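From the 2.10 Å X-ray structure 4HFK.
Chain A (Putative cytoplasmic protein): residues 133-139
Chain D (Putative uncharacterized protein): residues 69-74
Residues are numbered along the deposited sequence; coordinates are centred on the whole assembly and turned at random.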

ATOM      1  N   HIS A 133      17.934  15.069   9.312  1.00 16.28           N
ATOM      2  CA  HIS A 133      16.590  14.645   8.943  1.00 16.23           C
ATOM      3  C   HIS A 133      16.349  14.899   7.452  1.00 17.06           C
ATOM      4  O   HIS A 133      17.009  15.752   6.850  1.00 16.08           O
ATOM      5  CB  HIS A 133      15.562  15.391   9.802  1.00 20.65           C
ATOM      6  CG  HIS A 133      15.557  16.875   9.580  1.00 34.92           C
ATOM      7  ND1 HIS A 133      16.300  17.745  10.340  1.00 37.12           N
ATOM      8  CD2 HIS A 133      14.898  17.629   8.662  1.00 28.17           C
ATOM      9  CE1 HIS A 133      16.096  18.987   9.908  1.00 33.43           C
ATOM     10  NE2 HIS A 133      15.254  18.938   8.897  1.00 30.13           N
ATOM     11  N   GLY A 134      15.415  14.167   6.847  1.00 13.18           N
ATOM     12  CA  GLY A 134      15.051  14.439   5.463  1.00 15.20           C
ATOM     13  C   GLY A 134      15.189  13.263   4.507  1.00 13.73           C
ATOM     14  O   GLY A 134      14.565  13.249   3.441  1.00 13.88           O
ATOM     15  N   TRP A 135      16.016  12.288   4.879  1.00 11.88           N
ATOM     16  CA  TRP A 135      16.080  11.010   4.168  1.00 10.81           C
ATOM     17  C   TRP A 135      15.172  10.003   4.867  1.00 11.01           C
ATOM     18  O   TRP A 135      15.457   9.582   5.992  1.00  9.84           O
ATOM     19  CB  TRP A 135      17.510  10.463   4.200  1.00 10.73           C
ATOM     20  CG  TRP A 135      18.412  11.069   3.185  1.00 13.44           C
ATOM     21  CD1 TRP A 135      18.045  11.760   2.065  1.00 13.51           C
ATOM     22  CD2 TRP A 135      19.842  11.034   3.191  1.00 12.89           C
ATOM     23  NE1 TRP A 135      19.165  12.159   1.373  1.00 14.93           N
ATOM     24  CE2 TRP A 135      20.280  11.720   2.040  1.00 13.85           C
ATOM     25  CE3 TRP A 135      20.799  10.490   4.063  1.00 10.28           C
ATOM     26  CZ2 TRP A 135      21.636  11.879   1.734  1.00 14.26           C
ATOM     27  CZ3 TRP A 135      22.139  10.641   3.757  1.00 14.04           C
ATOM     28  CH2 TRP A 135      22.546  11.334   2.599  1.00 13.31           C
ATOM     29  N   LEU A 136      14.091   9.592   4.217  1.00 11.61           N
ATOM     30  CA  LEU A 136      13.176   8.643   4.853  1.00 14.02           C
ATOM     31  C   LEU A 136      13.814   7.286   5.129  1.00 13.40           C
ATOM     32  O   LEU A 136      13.377   6.563   6.033  1.00 10.28           O
ATOM     33  CB  LEU A 136      11.935   8.445   3.996  1.00 13.92           C
ATOM     34  CG  LEU A 136      11.187   9.747   3.764  1.00 20.43           C
ATOM     35  CD1 LEU A 136      10.315   9.589   2.551  1.00 25.81           C
ATOM     36  CD2 LEU A 136      10.366  10.120   4.994  1.00 26.55           C
ATOM     37  N   ASP A 137      14.835   6.939   4.349  1.00  8.72           N
ATOM     38  CA  ASP A 137      15.431   5.609   4.436  1.00 10.06           C
ATOM     39  C   ASP A 137      16.722   5.564   5.251  1.00 11.78           C
ATOM     40  O   ASP A 137      17.331   4.497   5.389  1.00 11.33           O
ATOM     41  CB  ASP A 137      15.715   5.050   3.032  1.00 11.32           C
ATOM     42  CG  ASP A 137      16.822   5.807   2.316  1.00 13.92           C
ATOM     43  OD1 ASP A 137      16.762   7.056   2.277  1.00 10.57           O
ATOM     44  OD2 ASP A 137      17.754   5.157   1.794  1.00 12.86           O
ATOM     45  N   ALA A 138      17.154   6.710   5.777  1.00  9.22           N
ATOM     46  CA  ALA A 138      18.470   6.787   6.414  1.00 10.27           C
ATOM     47  C   ALA A 138      18.606   7.965   7.374  1.00 11.20           C
ATOM     48  O   ALA A 138      18.335   9.111   7.004  1.00 10.80           O
ATOM     49  CB  ALA A 138      19.573   6.840   5.337  1.00  8.18           C
ATOM     50  N   THR A 139      19.032   7.682   8.603  1.00 10.39           N
ATOM     51  CA  THR A 139      19.244   8.734   9.601  1.00 15.29           C
ATOM     52  C   THR A 139      20.547   9.489   9.360  1.00 15.44           C
ATOM     53  O   THR A 139      20.785  10.547   9.956  1.00 12.53           O
ATOM     54  CB  THR A 139      19.286   8.166  11.039  1.00 17.43           C
ATOM     55  OG1 THR A 139      20.187   7.050  11.092  1.00 13.98           O
ATOM     56  CG2 THR A 139      17.898   7.720  11.483  1.00 15.57           C
TER
ATOM     57  N   LYS D  69       6.790  17.015  -1.068  1.00 26.09           N
ATOM     58  CA  LYS D  69       7.974  16.408  -1.652  1.00 26.46           C
ATOM     59  C   LYS D  69       8.672  15.590  -0.582  1.00 26.16           C
ATOM     60  O   LYS D  69       8.994  16.091   0.493  1.00 33.27           O
ATOM     61  CB  LYS D  69       8.911  17.476  -2.209  1.00 37.82           C
ATOM     62  CG  LYS D  69       8.768  17.685  -3.708  1.00 43.93           C
ATOM     63  CD  LYS D  69       9.250  19.066  -4.129  1.00 66.04           C
ATOM     64  CE  LYS D  69       9.129  19.243  -5.636  1.00 73.02           C
ATOM     65  NZ  LYS D  69       9.312  20.660  -6.050  1.00 71.56           N
ATOM     66  N   VAL D  70       8.894  14.319  -0.879  1.00 22.72           N
ATOM     67  CA  VAL D  70       9.463  13.399   0.091  1.00 23.14           C
ATOM     68  C   VAL D  70      10.698  12.734  -0.546  1.00 23.99           C
ATOM     69  O   VAL D  70      10.691  12.433  -1.748  1.00 19.58           O
ATOM     70  CB  VAL D  70       8.365  12.417   0.543  1.00 23.91           C
ATOM     71  CG1 VAL D  70       8.610  11.031   0.039  1.00 25.43           C
ATOM     72  CG2 VAL D  70       8.191  12.458   2.050  1.00 32.97           C
ATOM     73  N   GLY D  71      11.775  12.563   0.224  1.00 20.62           N
ATOM     74  CA  GLY D  71      13.024  12.084  -0.348  1.00 17.52           C
ATOM     75  C   GLY D  71      13.814  11.090   0.494  1.00 12.72           C
ATOM     76  O   GLY D  71      13.480  10.834   1.650  1.00 10.85           O
ATOM     77  N   GLY D  72      14.871  10.540  -0.103  1.00 12.66           N
ATOM     78  CA  GLY D  72      15.712   9.527   0.519  1.00 10.55           C
ATOM     79  C   GLY D  72      17.048   9.443  -0.208  1.00 15.68           C
ATOM     80  O   GLY D  72      17.347  10.298  -1.058  1.00 13.49           O
ATOM     81  N   THR D  73      17.859   8.432   0.118  1.00  8.56           N
ATOM     82  CA  THR D  73      19.156   8.289  -0.535  1.00 13.71           C
ATOM     83  C   THR D  73      19.004   7.871  -1.996  1.00 16.34           C
ATOM     84  O   THR D  73      19.893   8.136  -2.802  1.00 15.61           O
ATOM     85  CB  THR D  73      20.096   7.304   0.192  1.00 11.15           C
ATOM     86  OG1 THR D  73      19.570   5.975   0.093  1.00 12.73           O
ATOM     87  CG2 THR D  73      20.265   7.701   1.664  1.00  9.86           C
ATOM     88  N   GLU D  74      17.887   7.226  -2.335  1.00 13.92           N
ATOM     89  CA  GLU D  74      17.601   6.867  -3.732  1.00 15.90           C
ATOM     90  C   GLU D  74      17.088   8.083  -4.490  1.00 14.89           C
ATOM     91  O   GLU D  74      16.531   8.998  -3.875  1.00 14.81           O
ATOM     92  CB  GLU D  74      16.578   5.728  -3.814  1.00 14.23           C
ATOM     93  CG  GLU D  74      17.113   4.379  -3.348  1.00 17.48           C
ATOM     94  CD  GLU D  74      18.260   3.880  -4.208  1.00 22.79           C
ATOM     95  OE1 GLU D  74      18.050   3.666  -5.420  1.00 23.55           O
ATOM     96  OE2 GLU D  74      19.372   3.703  -3.671  1.00 20.13           O
TER
HETATM   97  O   HOH W   1      12.066  13.919   2.802  1.00 14.70           O

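The contact joins two short segments from different polypeptides and buries 360 Å² between them, summed over both sides. The nearest pair of CA atoms across the contact belongs to A:Trp135 and D:Gly72, 4.0 Å apart. A:His133, at the start of the chain A segment, is out of reach of chain D.

A:Gly134 makes its contribution through its carbonyl group. Its positive phi of 123°, with psi at -22°, would jam a CB against the carbonyl oxygen of A:His133, so the conformation by itself calls for glycine. A:Gly134 O lies 3.2 Å from D:Gly71 O, a pairing of two acceptors that cannot hydrogen-bond directly. A water mediates nearby instead: it donates to A:Gly134 O at 2.7 Å and accepts from D:Gly71 N at 2.9 Å, linking the two backbones and satisfying both polar groups.

A:Trp135 is buried, and its indole provides an apolar surface for D:Gly72 and D:Thr73. A:Trp135 CD1 approaches D:Gly72 C to 3.4 Å, an oblique contact with the ring. The methyl of D:Thr73 sits over one face of the indole, with CG2 3.8 Å from the centroid of the A:Trp135 six-membered ring and 18° off its normal, which is good CH-pi geometry. The ring nitrogen NE1 is hydrogen-bonded elsewhere in the structure. A:Trp135 also opens a type I turn that ends at A:Ala138; the closing hydrogen bond, from A:Ala138 N to A:Trp135 O, is weak at 3.3 Å.

Within this turn, A:Leu136 provides a direct backbone link to chain D. A:Leu136 N donates to D:Gly71 O at 2.9 Å, and the N-H...O angle of 171° makes the bond nearly linear. The side chain leaves the backbone sideways, but its end comes nearer to chain D, where A:Leu136 CD1 packs against D:Val70 CG1 at 3.4 Å. A polar backbone bond is thus accompanied by an apolar side-chain contact from the same residue.

The CA-to-CB bond of A:Asp137 points toward chain D, and the carboxylate engages D:Thr73 with both oxygens. A:Asp137 OD1 accepts from the backbone N of D:Thr73 at 2.8 Å, with an angle of 161° at the hydrogen, while A:Asp137 OD2 accepts from D:Thr73 OG1 at 2.6 Å. Main chain and side chain of one threonine are therefore held by a single carboxylate. The approach leaves little room beside D:Gly72: A:Asp137 OD1 is 3.2 Å from D:Gly72 CA, and an ideally placed CB on that glycine would fall 2.7 Å from the same oxygen, a clash.

A:Ala138 completes the contact with its methyl group, placing A:Ala138 CB 3.8 Å from D:Thr73 CG2. The threonine methyl thus meets both A:Ala138 and the indole of A:Trp135, while its hydroxyl binds A:Asp137, so D:Thr73 combines polar and apolar contacts through its two branches. A:Thr139 lies beyond the contact.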